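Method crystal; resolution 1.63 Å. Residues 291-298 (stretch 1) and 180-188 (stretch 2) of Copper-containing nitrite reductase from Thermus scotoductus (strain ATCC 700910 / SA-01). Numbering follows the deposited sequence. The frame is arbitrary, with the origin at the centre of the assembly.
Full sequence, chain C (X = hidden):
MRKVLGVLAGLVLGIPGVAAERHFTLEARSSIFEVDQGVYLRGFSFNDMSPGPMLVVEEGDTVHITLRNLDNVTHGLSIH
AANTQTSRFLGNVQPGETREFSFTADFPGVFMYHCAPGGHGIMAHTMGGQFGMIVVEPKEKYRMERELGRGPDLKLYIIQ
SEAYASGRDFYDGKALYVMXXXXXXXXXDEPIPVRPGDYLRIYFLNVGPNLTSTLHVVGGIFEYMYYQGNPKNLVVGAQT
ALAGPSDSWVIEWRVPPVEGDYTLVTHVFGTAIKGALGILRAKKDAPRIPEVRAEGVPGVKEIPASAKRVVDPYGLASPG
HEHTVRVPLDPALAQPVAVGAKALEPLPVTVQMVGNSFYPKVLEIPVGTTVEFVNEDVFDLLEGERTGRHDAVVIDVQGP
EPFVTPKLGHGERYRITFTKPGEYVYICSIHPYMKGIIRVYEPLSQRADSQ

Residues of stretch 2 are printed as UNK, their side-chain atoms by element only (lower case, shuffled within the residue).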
# COMPACT_ATOMS: atom_id res chain seq x y z
N GLU C 291 -34.56 2.08 -0.83
CA GLU C 291 -33.26 1.43 -0.66
C GLU C 291 -32.11 2.22 -1.30
O GLU C 291 -32.24 2.83 -2.36
CB GLU C 291 -33.30 -0.01 -1.16
CG GLU C 291 -33.52 -0.17 -2.65
CD GLU C 291 -33.50 -1.62 -3.12
OE1 GLU C 291 -33.79 -2.53 -2.32
OE2 GLU C 291 -33.17 -1.82 -4.31
N VAL C 292 -30.96 2.18 -0.64
CA VAL C 292 -29.76 2.89 -1.11
C VAL C 292 -29.10 1.96 -2.13
O VAL C 292 -28.65 0.87 -1.77
CB VAL C 292 -28.82 3.23 0.05
CG1 VAL C 292 -27.50 3.85 -0.46
CG2 VAL C 292 -29.51 4.22 0.99
N ARG C 293 -29.11 2.37 -3.40
CA ARG C 293 -28.53 1.60 -4.50
C ARG C 293 -27.02 1.91 -4.68
O ARG C 293 -26.56 3.08 -4.52
CB ARG C 293 -29.28 1.91 -5.82
CG ARG C 293 -30.79 1.66 -5.77
CD ARG C 293 -31.52 2.16 -7.02
NE ARG C 293 -31.09 1.41 -8.19
CZ ARG C 293 -31.43 0.15 -8.48
NH1 ARG C 293 -32.31 -0.53 -7.76
NH2 ARG C 293 -30.91 -0.41 -9.57
N ALA C 294 -26.28 0.91 -5.14
CA ALA C 294 -24.82 1.05 -5.29
C ALA C 294 -24.49 1.59 -6.67
O ALA C 294 -23.84 0.90 -7.48
CB ALA C 294 -24.15 -0.27 -5.05
N GLU C 295 -24.87 2.86 -6.90
CA GLU C 295 -24.84 3.49 -8.22
C GLU C 295 -24.37 4.92 -8.05
O GLU C 295 -24.77 5.61 -7.10
CB GLU C 295 -26.25 3.50 -8.86
CG GLU C 295 -26.77 2.11 -9.23
CD GLU C 295 -28.22 2.06 -9.71
OE1 GLU C 295 -29.00 3.02 -9.47
OE2 GLU C 295 -28.63 0.99 -10.27
N GLY C 296 -23.50 5.34 -8.95
CA GLY C 296 -23.01 6.73 -8.99
C GLY C 296 -24.09 7.73 -9.40
O GLY C 296 -25.15 7.35 -9.90
N VAL C 297 -23.80 9.01 -9.22
CA VAL C 297 -24.64 10.10 -9.72
C VAL C 297 -24.44 10.16 -11.25
O VAL C 297 -23.29 10.10 -11.71
CB VAL C 297 -24.20 11.47 -9.15
CG1 VAL C 297 -25.08 12.60 -9.69
CG2 VAL C 297 -24.20 11.47 -7.62
N PRO C 298 -25.53 10.29 -12.04
CA PRO C 298 -25.34 10.38 -13.50
C PRO C 298 -24.35 11.46 -13.93
O PRO C 298 -24.27 12.49 -13.28
CB PRO C 298 -26.75 10.71 -14.01
CG PRO C 298 -27.64 10.07 -13.00
CD PRO C 298 -26.96 10.38 -11.69
N UNK C 180 -17.63 6.16 -1.34
CA UNK C 180 -18.77 5.21 -1.33
C UNK C 180 -19.76 5.69 -2.42
O UNK C 180 -20.15 6.89 -2.47
c UNK C 180 -19.51 5.15 0.02
c UNK C 180 -18.67 4.69 1.21
c UNK C 180 -18.09 4.87 3.56
c UNK C 180 -18.82 5.29 2.46
c UNK C 180 -17.18 3.83 3.43
c UNK C 180 -17.76 3.61 1.11
c UNK C 180 -17.03 3.19 2.22
N UNK C 181 -20.18 4.77 -3.28
CA UNK C 181 -21.13 5.07 -4.37
C UNK C 181 -20.81 6.34 -5.21
O UNK C 181 -21.68 7.14 -5.54
c UNK C 181 -22.94 3.64 -3.35
o UNK C 181 -22.29 2.67 -3.74
n UNK C 181 -23.99 3.53 -2.54
c UNK C 181 -22.55 5.04 -3.79
N UNK C 182 -19.54 6.50 -5.56
CA UNK C 182 -19.11 7.44 -6.62
C UNK C 182 -18.99 8.92 -6.31
O UNK C 182 -18.82 9.72 -7.23
N UNK C 183 -19.06 9.31 -5.04
CA UNK C 183 -18.93 10.73 -4.68
C UNK C 183 -18.37 10.89 -3.26
O UNK C 183 -18.85 10.25 -2.33
c UNK C 183 -20.30 11.41 -4.82
n UNK C 183 -21.25 15.82 -6.74
n UNK C 183 -22.00 17.17 -5.04
c UNK C 183 -21.66 13.49 -5.05
n UNK C 183 -21.88 14.90 -4.69
c UNK C 183 -21.71 15.95 -5.49
c UNK C 183 -20.28 12.93 -4.68
N UNK C 184 -17.36 11.76 -3.11
CA UNK C 184 -16.69 12.01 -1.84
C UNK C 184 -17.68 12.44 -0.77
O UNK C 184 -18.45 13.37 -0.98
c UNK C 184 -15.65 13.13 -2.01
n UNK C 184 -13.69 13.71 -3.30
o UNK C 184 -14.27 11.56 -3.20
c UNK C 184 -14.47 12.73 -2.89
N UNK C 185 -17.69 11.75 0.37
CA UNK C 185 -18.53 12.14 1.52
C UNK C 185 -20.02 12.33 1.13
O UNK C 185 -20.77 13.12 1.75
c UNK C 185 -13.88 12.88 3.55
c UNK C 185 -16.17 12.21 3.56
c UNK C 185 -17.95 13.41 2.20
c UNK C 185 -14.20 13.92 2.68
c UNK C 185 -16.51 13.24 2.67
c UNK C 185 -14.85 12.01 3.98
c UNK C 185 -15.50 14.11 2.24
N UNK C 186 -20.45 11.56 0.13
CA UNK C 186 -21.85 11.57 -0.36
C UNK C 186 -22.90 11.52 0.76
O UNK C 186 -23.88 12.27 0.73
n UNK C 186 -24.41 7.93 -5.32
n UNK C 186 -26.47 8.84 -4.92
n UNK C 186 -24.76 9.31 -3.50
c UNK C 186 -23.42 9.25 -2.98
c UNK C 186 -22.03 10.35 -1.27
c UNK C 186 -23.38 10.27 -1.88
c UNK C 186 -25.20 8.69 -4.58
N UNK C 187 -22.68 10.63 1.73
CA UNK C 187 -23.63 10.39 2.80
C UNK C 187 -23.28 11.16 4.09
O UNK C 187 -23.89 10.94 5.13
c UNK C 187 -25.46 8.34 1.14
c UNK C 187 -25.80 7.69 -0.06
o UNK C 187 -25.25 6.12 -1.82
c UNK C 187 -23.84 8.89 3.03
c UNK C 187 -24.22 8.14 1.75
c UNK C 187 -23.66 6.56 -0.04
c UNK C 187 -24.91 6.77 -0.64
c UNK C 187 -23.33 7.23 1.16
N UNK C 188 -22.31 12.07 4.01
CA UNK C 188 -22.25 13.21 4.96
C UNK C 188 -23.17 14.32 4.45
O UNK C 188 -23.99 14.86 5.22
c UNK C 188 -20.80 13.73 5.17
c UNK C 188 -20.77 14.89 6.16
c UNK C 188 -19.91 12.61 5.70
O HOH W 1 -20.72 10.27 -9.08

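Position 180 carries seven side-chain carbons, one followed by a ring of six, and no heteroatom. One carbon and a bare six-carbon ring make this Phe180; the ring stays out of reach of stretch 1, and the residue opens a type I' turn running to position 183.

Position 181 has four side-chain atoms: two carbons, the second bearing one oxygen and one nitrogen. The oxygen lies 3.4 Å from CA of Ala294 and 3.7 Å from its CB; the nitrogen lies 3.3 Å from O of Arg293, at too poor an angle for a hydrogen bond. A short planar amide with positive phi, a setting this residue tolerates well, identifies Asn181. Its CB points toward stretch 1, and both amide heteroatoms find hydrogen bonds elsewhere in the structure.

Position 182 has no side-chain atoms and is therefore Gly182. Its phi of 80° by itself favours glycine, and an ideal CB would sit 3.2 Å from CA of Gly296, a tight fit. Gly182 CA and Gly296 CA are 4.6 Å apart, the closest pair of CA atoms across the stretches.

Position 183 shows three carbons, a nitrogen, then a carbon carrying two more nitrogens: Arg183. Its chain is extended, with the first three chi angles all t, and CD passes 4.1 Å from CG2 of Val297.

Position 184 again has two carbons, the second carrying oxygen and nitrogen, but this amide is more than 10 Å from stretch 1. It is Asn184, inside the type II turn from Arg183 to position 186.

Position 185 has one carbon and a six-carbon ring, also far from stretch 1. This is Phe185, the N-cap residue before the helix.

Position 186 repeats the three carbons, nitrogen and terminal carbon with two nitrogens. One terminal nitrogen comes within 2.9 Å of O of Glu295, and the residue is Arg186. All its chi angles lie near 180°, so the side chain reaches out at full length. NH1 donates to that Glu295 O and also, at 2.9 Å, to Asn181 O.

Position 187 has one carbon and a six-carbon ring bearing an oxygen, which lies 3.5 Å from CG1 of Val292: Tyr187. Its OH accepts a hydrogen bond from ND2 of Asn181 at 3.0 Å, while its CZ packs 3.9 Å from Val292 CG1.

Position 188 has three carbons, one carrying the other two, and does not touch stretch 1. It is Val188, whose N bonds to Phe185 O at 2.9 Å.

The contact works by economy. One direct hydrogen bond crosses it, and its donor, Arg186 NH1, also holds the turn through Asn181 O, so a single group ties both backbones together. Val297 CG2 covers one face of that guanidinium, while Glu295 O meets its edge. Water 1 adds a bridge, donating to Gly182 O at 2.7 Å and weakly accepting from Val297 N at 3.3 Å. Close glycine backbones, a doubly used arginine and a tyrosine against valine make a compact join burying 331 Å², both sides summed.

Stretch 2, residues 180-188: FNGRNFRYV
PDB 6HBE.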